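Local coordinates for dipeptide transport protein DPPA (Bacillus subtilis, PDB 1HI9) that hydrolyses N-terminal residues from peptides containing D-amino acids, working as a zinc-dependent aminopeptidase whose ten subunits enclose the active sites in a central chamber, at residues Ile34-Glu45 and Ala188-Ala199; Glu162-Thr170 and Lys205-Pro213. All blocks are in the same frame, centred on the assembly; numbering follows the deposited sequence.

Interaction 1 of 2, residues Ile34-Glu45 and Ala188-Ala199; sequences IMTEEANYCIAE and AKRGRLLTEKTA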
loop_
_atom_site.group_PDB
_atom_site.type_symbol
_atom_site.label_atom_id
_atom_site.label_comp_id
_atom_site.label_asym_id
_atom_site.label_seq_id
_atom_site.Cartn_x
_atom_site.Cartn_y
_atom_site.Cartn_z
ATOM N N ILE A 34 -30.504 1.442 -5.980
ATOM C CA ILE A 34 -31.391 1.790 -7.085
ATOM C C ILE A 34 -31.856 0.518 -7.805
ATOM O O ILE A 34 -33.027 0.389 -8.167
ATOM C CB ILE A 34 -30.663 2.732 -8.067
ATOM C CG1 ILE A 34 -30.307 4.026 -7.332
ATOM C CG2 ILE A 34 -31.536 3.011 -9.296
ATOM C CD1 ILE A 34 -29.316 4.912 -8.061
ATOM N N MET A 35 -30.933 -0.422 -7.992
ATOM C CA MET A 35 -31.231 -1.691 -8.651
ATOM C C MET A 35 -32.315 -2.474 -7.913
ATOM O O MET A 35 -33.238 -3.002 -8.524
ATOM C CB MET A 35 -29.971 -2.550 -8.731
ATOM C CG MET A 35 -30.197 -3.940 -9.317
ATOM S SD MET A 35 -28.715 -4.942 -9.228
ATOM C CE MET A 35 -29.105 -6.291 -10.291
ATOM N N THR A 36 -32.179 -2.565 -6.595
ATOM C CA THR A 36 -33.149 -3.284 -5.790
ATOM C C THR A 36 -34.513 -2.610 -5.890
ATOM O O THR A 36 -35.534 -3.274 -6.066
ATOM C CB THR A 36 -32.704 -3.347 -4.325
ATOM O OG1 THR A 36 -31.465 -4.057 -4.246
ATOM C CG2 THR A 36 -33.748 -4.064 -3.471
ATOM N N GLU A 37 -34.531 -1.286 -5.806
ATOM C CA GLU A 37 -35.790 -0.570 -5.894
ATOM C C GLU A 37 -36.425 -0.691 -7.267
ATOM O O GLU A 37 -37.646 -0.799 -7.373
ATOM C CB GLU A 37 -35.583 0.888 -5.505
ATOM C CG GLU A 37 -35.214 1.012 -4.037
ATOM C CD GLU A 37 -35.070 2.436 -3.580
ATOM O OE1 GLU A 37 -34.294 3.191 -4.212
ATOM O OE2 GLU A 37 -35.732 2.796 -2.585
ATOM N N GLU A 38 -35.599 -0.692 -8.312
ATOM C CA GLU A 38 -36.098 -0.826 -9.674
ATOM C C GLU A 38 -36.830 -2.154 -9.810
ATOM O O GLU A 38 -37.912 -2.215 -10.379
ATOM C CB GLU A 38 -34.948 -0.767 -10.687
ATOM C CG GLU A 38 -35.394 -1.008 -12.129
ATOM C CD GLU A 38 -34.689 -0.089 -13.129
ATOM O OE1 GLU A 38 -34.636 1.133 -12.892
ATOM O OE2 GLU A 38 -34.202 -0.581 -14.165
ATOM N N ALA A 39 -36.232 -3.208 -9.272
ATOM C CA ALA A 39 -36.837 -4.525 -9.324
ATOM C C ALA A 39 -38.155 -4.553 -8.543
ATOM O O ALA A 39 -39.113 -5.208 -8.960
ATOM C CB ALA A 39 -35.871 -5.577 -8.763
ATOM N N ASN A 40 -38.200 -3.850 -7.411
ATOM C CA ASN A 40 -39.412 -3.825 -6.607
ATOM C C ASN A 40 -40.589 -3.273 -7.396
ATOM O O ASN A 40 -41.706 -3.771 -7.266
ATOM C CB ASN A 40 -39.215 -3.013 -5.320
ATOM C CG ASN A 40 -38.377 -3.753 -4.282
ATOM O OD1 ASN A 40 -38.352 -4.986 -4.241
ATOM N ND2 ASN A 40 -37.703 -2.997 -3.428
ATOM N N TYR A 41 -40.350 -2.267 -8.230
ATOM C CA TYR A 41 -41.451 -1.713 -9.010
ATOM C C TYR A 41 -42.106 -2.812 -9.845
ATOM O O TYR A 41 -43.332 -2.945 -9.861
ATOM C CB TYR A 41 -40.969 -0.585 -9.921
ATOM C CG TYR A 41 -40.716 0.714 -9.203
ATOM C CD1 TYR A 41 -39.426 1.207 -9.064
ATOM C CD2 TYR A 41 -41.772 1.469 -8.695
ATOM C CE1 TYR A 41 -39.186 2.423 -8.446
ATOM C CE2 TYR A 41 -41.544 2.691 -8.070
ATOM C CZ TYR A 41 -40.244 3.166 -7.952
ATOM O OH TYR A 41 -39.992 4.386 -7.361
ATOM N N CYS A 42 -41.288 -3.615 -10.518
ATOM C CA CYS A 42 -41.814 -4.697 -11.347
ATOM C C CYS A 42 -42.462 -5.800 -10.525
ATOM O O CYS A 42 -43.523 -6.315 -10.884
ATOM C CB CYS A 42 -40.706 -5.286 -12.220
ATOM S SG CYS A 42 -40.011 -4.091 -13.395
ATOM N N ILE A 43 -41.822 -6.170 -9.427
ATOM C CA ILE A 43 -42.359 -7.200 -8.560
ATOM C C ILE A 43 -43.732 -6.780 -8.024
ATOM O O ILE A 43 -44.684 -7.555 -8.076
ATOM C CB ILE A 43 -41.412 -7.465 -7.376
ATOM C CG1 ILE A 43 -40.061 -7.963 -7.901
ATOM C CG2 ILE A 43 -42.013 -8.507 -6.439
ATOM C CD1 ILE A 43 -38.962 -8.008 -6.843
ATOM N N ALA A 44 -43.822 -5.554 -7.516
ATOM C CA ALA A 44 -45.065 -5.030 -6.974
ATOM C C ALA A 44 -46.161 -5.089 -8.014
ATOM O O ALA A 44 -47.269 -5.536 -7.733
ATOM C CB ALA A 44 -44.874 -3.601 -6.510
ATOM N N GLU A 45 -45.857 -4.644 -9.226
ATOM C CA GLU A 45 -46.855 -4.658 -10.279
ATOM C C GLU A 45 -47.152 -6.071 -10.750
ATOM O O GLU A 45 -48.243 -6.351 -11.237
ATOM C CB GLU A 45 -46.408 -3.793 -11.457
ATOM C CG GLU A 45 -47.488 -3.610 -12.507
ATOM C CD GLU A 45 -48.840 -3.289 -11.885
ATOM O OE1 GLU A 45 -48.891 -2.423 -10.981
ATOM O OE2 GLU A 45 -49.847 -3.898 -12.306
ATOM N N ALA A 188 -38.322 8.101 -9.817
ATOM C CA ALA A 188 -39.771 7.984 -9.704
ATOM C C ALA A 188 -40.425 7.857 -11.076
ATOM O O ALA A 188 -41.397 7.128 -11.235
ATOM C CB ALA A 188 -40.333 9.201 -8.970
ATOM N N LYS A 189 -39.880 8.574 -12.056
ATOM C CA LYS A 189 -40.408 8.570 -13.416
ATOM C C LYS A 189 -40.225 7.196 -14.058
ATOM O O LYS A 189 -41.120 6.680 -14.721
ATOM C CB LYS A 189 -39.697 9.633 -14.253
ATOM C CG LYS A 189 -40.619 10.546 -15.044
ATOM C CD LYS A 189 -39.815 11.567 -15.827
ATOM C CE LYS A 189 -40.708 12.534 -16.580
ATOM N NZ LYS A 189 -41.543 13.343 -15.650
ATOM N N ARG A 190 -39.052 6.614 -13.858
ATOM C CA ARG A 190 -38.749 5.304 -14.402
ATOM C C ARG A 190 -39.675 4.282 -13.743
ATOM O O ARG A 190 -40.062 3.282 -14.352
ATOM C CB ARG A 190 -37.308 4.937 -14.079
ATOM C CG ARG A 190 -37.192 4.323 -12.698
ATOM C CD ARG A 190 -35.926 4.701 -11.974
ATOM N NE ARG A 190 -35.912 4.207 -10.589
ATOM C CZ ARG A 190 -36.070 2.931 -10.228
ATOM N NH1 ARG A 190 -36.273 1.995 -11.146
ATOM N NH2 ARG A 190 -35.986 2.589 -8.946
ATOM N N GLY A 191 -40.003 4.543 -12.480
ATOM C CA GLY A 191 -40.868 3.660 -11.722
ATOM C C GLY A 191 -42.229 3.522 -12.365
ATOM O O GLY A 191 -42.762 2.419 -12.484
ATOM N N ARG A 192 -42.801 4.650 -12.772
ATOM C CA ARG A 192 -44.104 4.630 -13.419
ATOM C C ARG A 192 -43.980 3.850 -14.716
ATOM O O ARG A 192 -44.764 2.937 -14.978
ATOM C CB ARG A 192 -44.575 6.048 -13.724
ATOM C CG ARG A 192 -44.702 6.940 -12.514
ATOM C CD ARG A 192 -45.148 8.315 -12.979
ATOM N NE ARG A 192 -44.791 9.304 -11.995
ATOM C CZ ARG A 192 -44.055 10.404 -12.126
ATOM N NH1 ARG A 192 -43.494 10.803 -13.262
ATOM N NH2 ARG A 192 -43.882 11.115 -11.030
ATOM N N LEU A 193 -42.981 4.209 -15.518
ATOM C CA LEU A 193 -42.747 3.538 -16.784
ATOM C C LEU A 193 -42.702 2.026 -16.587
ATOM O O LEU A 193 -43.394 1.279 -17.281
ATOM C CB LEU A 193 -41.438 4.020 -17.409
ATOM C CG LEU A 193 -41.082 3.358 -18.756
ATOM C CD1 LEU A 193 -42.220 3.585 -19.755
ATOM C CD2 LEU A 193 -39.781 3.932 -19.295
ATOM N N LEU A 194 -41.894 1.580 -15.633
ATOM C CA LEU A 194 -41.763 0.151 -15.359
ATOM C C LEU A 194 -43.087 -0.442 -14.892
ATOM O O LEU A 194 -43.462 -1.542 -15.300
ATOM C CB LEU A 194 -40.674 -0.085 -14.305
ATOM C CG LEU A 194 -39.236 0.245 -14.756
ATOM C CD1 LEU A 194 -38.287 0.265 -13.566
ATOM C CD2 LEU A 194 -38.792 -0.781 -15.778
ATOM N N THR A 195 -43.796 0.295 -14.037
ATOM C CA THR A 195 -45.086 -0.150 -13.526
ATOM C C THR A 195 -46.092 -0.363 -14.658
ATOM O O THR A 195 -46.717 -1.422 -14.755
ATOM C CB THR A 195 -45.666 0.867 -12.532
ATOM O OG1 THR A 195 -44.769 1.001 -11.426
ATOM C CG2 THR A 195 -47.028 0.395 -12.018
ATOM N N GLU A 196 -46.243 0.649 -15.511
ATOM C CA GLU A 196 -47.168 0.572 -16.641
ATOM C C GLU A 196 -46.755 -0.540 -17.600
ATOM O O GLU A 196 -47.567 -1.389 -17.966
ATOM C CB GLU A 196 -47.198 1.900 -17.402
ATOM C CG GLU A 196 -47.386 3.126 -16.523
ATOM C CD GLU A 196 -47.294 4.435 -17.308
ATOM O OE1 GLU A 196 -46.393 4.547 -18.179
ATOM O OE2 GLU A 196 -48.112 5.352 -17.047
ATOM N N LYS A 197 -45.487 -0.535 -17.996
ATOM C CA LYS A 197 -44.980 -1.537 -18.918
ATOM C C LYS A 197 -45.132 -2.962 -18.394
ATOM O O LYS A 197 -45.451 -3.877 -19.149
ATOM C CB LYS A 197 -43.516 -1.248 -19.235
ATOM C CG LYS A 197 -43.311 0.007 -20.058
ATOM C CD LYS A 197 -43.740 -0.190 -21.507
ATOM C CE LYS A 197 -43.412 1.045 -22.333
ATOM N NZ LYS A 197 -43.650 0.823 -23.789
ATOM N N THR A 198 -44.898 -3.157 -17.102
ATOM C CA THR A 198 -45.022 -4.489 -16.531
ATOM C C THR A 198 -46.481 -4.923 -16.586
ATOM O O THR A 198 -46.785 -6.081 -16.898
ATOM C CB THR A 198 -44.531 -4.525 -15.071
ATOM O OG1 THR A 198 -43.148 -4.162 -15.023
ATOM C CG2 THR A 198 -44.701 -5.916 -14.488
ATOM N N ALA A 199 -47.386 -3.994 -16.284
ATOM C CA ALA A 199 -48.813 -4.298 -16.320
ATOM C C ALA A 199 -49.242 -4.694 -17.733
ATOM O O ALA A 199 -49.887 -5.726 -17.933
ATOM C CB ALA A 199 -49.625 -3.100 -15.846
HETATM O O HOH W 1 -44.819 -1.004 -9.152
#
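Side-chain torsions bring the charged pair of this helix contact together: Glu-38 carries CG opposite its backbone N, while Arg-190 holds CG between its N and carbonyl carbon (chi1 85°) and bends at chi2, which sends the guanidinium across to the partner helix. Glu-38 OE1 and Arg-190 NH1 form a salt bridge of 2.5 Å. OE1 also has a hydrogen bond with Ser-13, so this buried carboxylate is tied to a loop as well as to the neighbouring helix.

The guanidinium stands nearly upright on the edge of Tyr-41, its plane 86° from that of the ring; CE1 of Tyr-41 lies over the guanidinium face, 3.2 Å from Arg-190 NH2. The tyrosine ring itself is a knob set among Ala-188, Arg-190, Gly-191 and Thr-195. CA of Gly-191 sits over the ring centre in a CH-pi contact, 3.6 Å from the centroid, and the lack of a side chain there lets the ring come so near. Further along, Leu-194 CD1 packs against the aliphatic part of Glu-38, 3.5 Å from its CG. A water lies between Tyr-41 O and Thr-195 OG1, though its very short approach to the former leaves this bridge doubtful in detail. Toward the C-terminal end of helix 28-48, Glu-45 CG lies 3.2 Å from Thr-195 O, while Glu-45 OE2 has hydrogen bonds with Ser-49 and Asn-48.

With axes 8.6 Å apart and crossing at -34°, the two neighbouring helices form a layer over strands 97-103, 148-152 and 169-176 of the mixed sheet, as in alpha/beta folds.

Interaction 2 of 2, residues Glu162-Thr170 and Lys205-Pro213; sequences EELIPNVTT and KDKVKPLTP
The carbonyl oxygen of Lys-207 receives the side-chain amide of Asn-167: ND2 donates to O across 2.8 Å in the one direct hydrogen bond between the two segments. The bond is bent, with 137° at the hydrogen, and the oxygen lies 28° out of the asparagine amide plane. Asn-167 has its CG opposite the carbonyl carbon (chi1 -50°), and its CB lies within 3.4 Å of the same Lys-207 O. Its backbone belongs to a type II beta turn from Ile-165 to Val-168, where Asn-167 takes the position with positive phi.

A water lies between Pro-166 O and Lys-209 N, but its very short approach to the former makes this bridge doubtful in detail.

The rest of the contact is largely apolar. The two methyls of Val-208 divide the work: CG1 meets Ile-165 CG2 at 3.9 Å, and CG2 lies 3.6 Å from the carbonyl oxygen of Asn-167. At the other end Leu-211, the centre of an inverse gamma turn, presses CD1 against the branched end of Leu-164, 3.5 Å from CD2, the two side chains crossing at about a right angle. Helix 133-143 touches both leucines, and Pro-147 packs on Val-208.

Direct joining thus rests on one uncharged bond and on contacts made mainly by branched aliphatic side chains, with no salt bridge between the segments; the contact probably depends little on the charge state of its groups.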
loop_
_atom_site.group_PDB
_atom_site.type_symbol
_atom_site.label_atom_id
_atom_site.label_comp_id
_atom_site.label_asym_id
_atom_site.label_seq_id
_atom_site.Cartn_x
_atom_site.Cartn_y
_atom_site.Cartn_z
ATOM N N GLU A 162 -36.823 -6.127 -29.127
ATOM C CA GLU A 162 -37.916 -6.182 -30.079
ATOM C C GLU A 162 -37.544 -6.677 -31.481
ATOM O O GLU A 162 -38.410 -7.138 -32.221
ATOM C CB GLU A 162 -38.627 -4.826 -30.143
ATOM C CG GLU A 162 -37.717 -3.639 -30.188
ATOM C CD GLU A 162 -38.441 -2.344 -29.827
ATOM O OE1 GLU A 162 -39.064 -2.286 -28.744
ATOM O OE2 GLU A 162 -38.374 -1.377 -30.620
ATOM N N GLU A 163 -36.264 -6.603 -31.836
ATOM C CA GLU A 163 -35.822 -7.076 -33.140
ATOM C C GLU A 163 -35.617 -8.580 -33.106
ATOM O O GLU A 163 -35.390 -9.206 -34.141
ATOM C CB GLU A 163 -34.518 -6.404 -33.554
ATOM C CG GLU A 163 -34.671 -4.924 -33.870
ATOM C CD GLU A 163 -33.395 -4.296 -34.417
ATOM O OE1 GLU A 163 -33.423 -3.084 -34.733
ATOM O OE2 GLU A 163 -32.370 -5.008 -34.531
ATOM N N LEU A 164 -35.707 -9.156 -31.913
ATOM C CA LEU A 164 -35.520 -10.584 -31.724
ATOM C C LEU A 164 -36.810 -11.277 -31.309
ATOM O O LEU A 164 -37.111 -12.368 -31.780
ATOM C CB LEU A 164 -34.446 -10.827 -30.665
ATOM C CG LEU A 164 -34.154 -12.291 -30.332
ATOM C CD1 LEU A 164 -33.383 -12.915 -31.474
ATOM C CD2 LEU A 164 -33.359 -12.382 -29.048
ATOM N N ILE A 165 -37.570 -10.635 -30.430
ATOM C CA ILE A 165 -38.819 -11.196 -29.931
ATOM C C ILE A 165 -40.031 -10.374 -30.373
ATOM O O ILE A 165 -40.253 -9.260 -29.897
ATOM C CB ILE A 165 -38.815 -11.241 -28.393
ATOM C CG1 ILE A 165 -37.533 -11.914 -27.896
ATOM C CG2 ILE A 165 -40.051 -11.988 -27.894
ATOM C CD1 ILE A 165 -37.337 -11.827 -26.392
ATOM N N PRO A 166 -40.840 -10.923 -31.282
ATOM C CA PRO A 166 -42.033 -10.229 -31.780
ATOM C C PRO A 166 -43.057 -9.876 -30.691
ATOM O O PRO A 166 -43.387 -10.705 -29.837
ATOM C CB PRO A 166 -42.600 -11.212 -32.800
ATOM C CG PRO A 166 -41.357 -11.931 -33.307
ATOM C CD PRO A 166 -40.611 -12.181 -32.012
ATOM N N ASN A 167 -43.558 -8.644 -30.737
ATOM C CA ASN A 167 -44.558 -8.149 -29.790
ATOM C C ASN A 167 -44.082 -8.020 -28.350
ATOM O O ASN A 167 -44.880 -7.751 -27.452
ATOM C CB ASN A 167 -45.810 -9.035 -29.811
ATOM C CG ASN A 167 -46.326 -9.276 -31.210
ATOM O OD1 ASN A 167 -46.566 -8.332 -31.962
ATOM N ND2 ASN A 167 -46.491 -10.546 -31.572
ATOM N N VAL A 168 -42.792 -8.213 -28.118
ATOM C CA VAL A 168 -42.271 -8.107 -26.766
ATOM C C VAL A 168 -42.459 -6.680 -26.257
ATOM O O VAL A 168 -42.405 -5.725 -27.030
ATOM C CB VAL A 168 -40.767 -8.463 -26.711
ATOM C CG1 VAL A 168 -39.951 -7.435 -27.488
ATOM C CG2 VAL A 168 -40.304 -8.527 -25.265
ATOM N N THR A 169 -42.708 -6.534 -24.961
ATOM C CA THR A 169 -42.877 -5.210 -24.377
ATOM C C THR A 169 -41.517 -4.750 -23.847
ATOM O O THR A 169 -40.820 -5.497 -23.160
ATOM C CB THR A 169 -43.895 -5.231 -23.220
ATOM O OG1 THR A 169 -45.199 -5.518 -23.736
ATOM C CG2 THR A 169 -43.931 -3.883 -22.521
ATOM N N THR A 170 -41.141 -3.521 -24.175
ATOM C CA THR A 170 -39.864 -2.995 -23.729
ATOM C C THR A 170 -40.046 -1.709 -22.942
ATOM O O THR A 170 -40.987 -0.945 -23.176
ATOM C CB THR A 170 -38.916 -2.720 -24.915
ATOM O OG1 THR A 170 -39.438 -1.657 -25.714
ATOM C CG2 THR A 170 -38.770 -3.967 -25.784
ATOM N N LYS A 205 -49.570 -10.764 -22.688
ATOM C CA LYS A 205 -48.733 -11.960 -22.785
ATOM C C LYS A 205 -49.068 -12.946 -23.895
ATOM O O LYS A 205 -48.176 -13.591 -24.453
ATOM C CB LYS A 205 -48.723 -12.705 -21.447
ATOM C CG LYS A 205 -50.089 -13.104 -20.912
ATOM C CD LYS A 205 -49.936 -13.970 -19.663
ATOM C CE LYS A 205 -51.281 -14.309 -19.041
ATOM N NZ LYS A 205 -51.966 -13.098 -18.498
ATOM N N ASP A 206 -50.349 -13.076 -24.209
ATOM C CA ASP A 206 -50.767 -14.006 -25.249
ATOM C C ASP A 206 -50.169 -13.699 -26.624
ATOM O O ASP A 206 -50.035 -14.594 -27.458
ATOM C CB ASP A 206 -52.298 -14.034 -25.338
ATOM C CG ASP A 206 -52.941 -14.723 -24.140
ATOM O OD1 ASP A 206 -52.793 -14.221 -23.002
ATOM O OD2 ASP A 206 -53.592 -15.773 -24.337
ATOM N N LYS A 207 -49.798 -12.442 -26.853
ATOM C CA LYS A 207 -49.230 -12.056 -28.139
ATOM C C LYS A 207 -47.738 -12.341 -28.279
ATOM O O LYS A 207 -47.148 -12.116 -29.341
ATOM C CB LYS A 207 -49.504 -10.574 -28.411
ATOM C CG LYS A 207 -50.981 -10.269 -28.623
ATOM C CD LYS A 207 -51.222 -8.820 -29.009
ATOM C CE LYS A 207 -52.705 -8.562 -29.273
ATOM N NZ LYS A 207 -52.966 -7.135 -29.618
ATOM N N VAL A 208 -47.129 -12.851 -27.214
ATOM C CA VAL A 208 -45.704 -13.154 -27.239
ATOM C C VAL A 208 -45.428 -14.647 -27.200
ATOM O O VAL A 208 -45.968 -15.368 -26.362
ATOM C CB VAL A 208 -44.974 -12.498 -26.062
ATOM C CG1 VAL A 208 -43.481 -12.774 -26.166
ATOM C CG2 VAL A 208 -45.247 -11.005 -26.056
ATOM N N LYS A 209 -44.571 -15.104 -28.106
ATOM C CA LYS A 209 -44.232 -16.517 -28.173
ATOM C C LYS A 209 -42.803 -16.796 -27.745
ATOM O O LYS A 209 -41.925 -15.947 -27.879
ATOM C CB LYS A 209 -44.449 -17.057 -29.590
ATOM C CG LYS A 209 -45.903 -17.300 -29.964
ATOM C CD LYS A 209 -45.986 -18.077 -31.265
ATOM C CE LYS A 209 -47.413 -18.517 -31.572
ATOM N NZ LYS A 209 -47.493 -19.437 -32.767
ATOM N N PRO A 210 -42.555 -18.000 -27.216
ATOM C CA PRO A 210 -41.222 -18.402 -26.764
ATOM C C PRO A 210 -40.237 -18.393 -27.924
ATOM O O PRO A 210 -40.589 -18.748 -29.045
ATOM C CB PRO A 210 -41.453 -19.813 -26.220
ATOM C CG PRO A 210 -42.868 -19.761 -25.732
ATOM C CD PRO A 210 -43.554 -19.022 -26.860
ATOM N N LEU A 211 -39.007 -17.970 -27.650
ATOM C CA LEU A 211 -37.977 -17.928 -28.673
ATOM C C LEU A 211 -37.389 -19.333 -28.785
ATOM O O LEU A 211 -36.337 -19.629 -28.212
ATOM C CB LEU A 211 -36.880 -16.940 -28.279
ATOM C CG LEU A 211 -36.265 -16.089 -29.391
ATOM C CD1 LEU A 211 -34.918 -15.562 -28.917
ATOM C CD2 LEU A 211 -36.087 -16.899 -30.652
ATOM N N THR A 212 -38.075 -20.198 -29.519
ATOM C CA THR A 212 -37.637 -21.575 -29.679
ATOM C C THR A 212 -36.252 -21.683 -30.306
ATOM O O THR A 212 -35.996 -21.133 -31.384
ATOM C CB THR A 212 -38.644 -22.370 -30.528
ATOM O OG1 THR A 212 -39.947 -22.245 -29.947
ATOM C CG2 THR A 212 -38.251 -23.847 -30.585
ATOM N N PRO A 213 -35.331 -22.385 -29.626
ATOM C CA PRO A 213 -33.971 -22.558 -30.130
ATOM C C PRO A 213 -33.853 -23.828 -30.957
ATOM O O PRO A 213 -34.680 -24.727 -30.849
ATOM C CB PRO A 213 -33.158 -22.646 -28.849
ATOM C CG PRO A 213 -34.071 -23.466 -27.982
ATOM C CD PRO A 213 -35.422 -22.820 -28.220
HETATM O O HOH W 2 -42.994 -13.078 -29.984
#

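Overall arrangement
From the N terminus, the chain passes through helix 28-48, the first half of interaction 1, and builds most of the mixed sheet before helix 155-162 leads into the turn of 162-170, the first half of interaction 2. Helix 187-203 then closes the long loop of interaction 1, with 142 residues between its segments, and the following 205-213 closes the much shorter loop of interaction 2. The segments alternate, so the contacts cross. Their centres lie about 20 Å apart, yet they touch where Lys-197 meets Thr-169 and Thr-170. Interaction 1 joins two helices beside the sheet; interaction 2 ties the approach to strand 169-176 to the connection toward strand 218-223 of the antiparallel sheet.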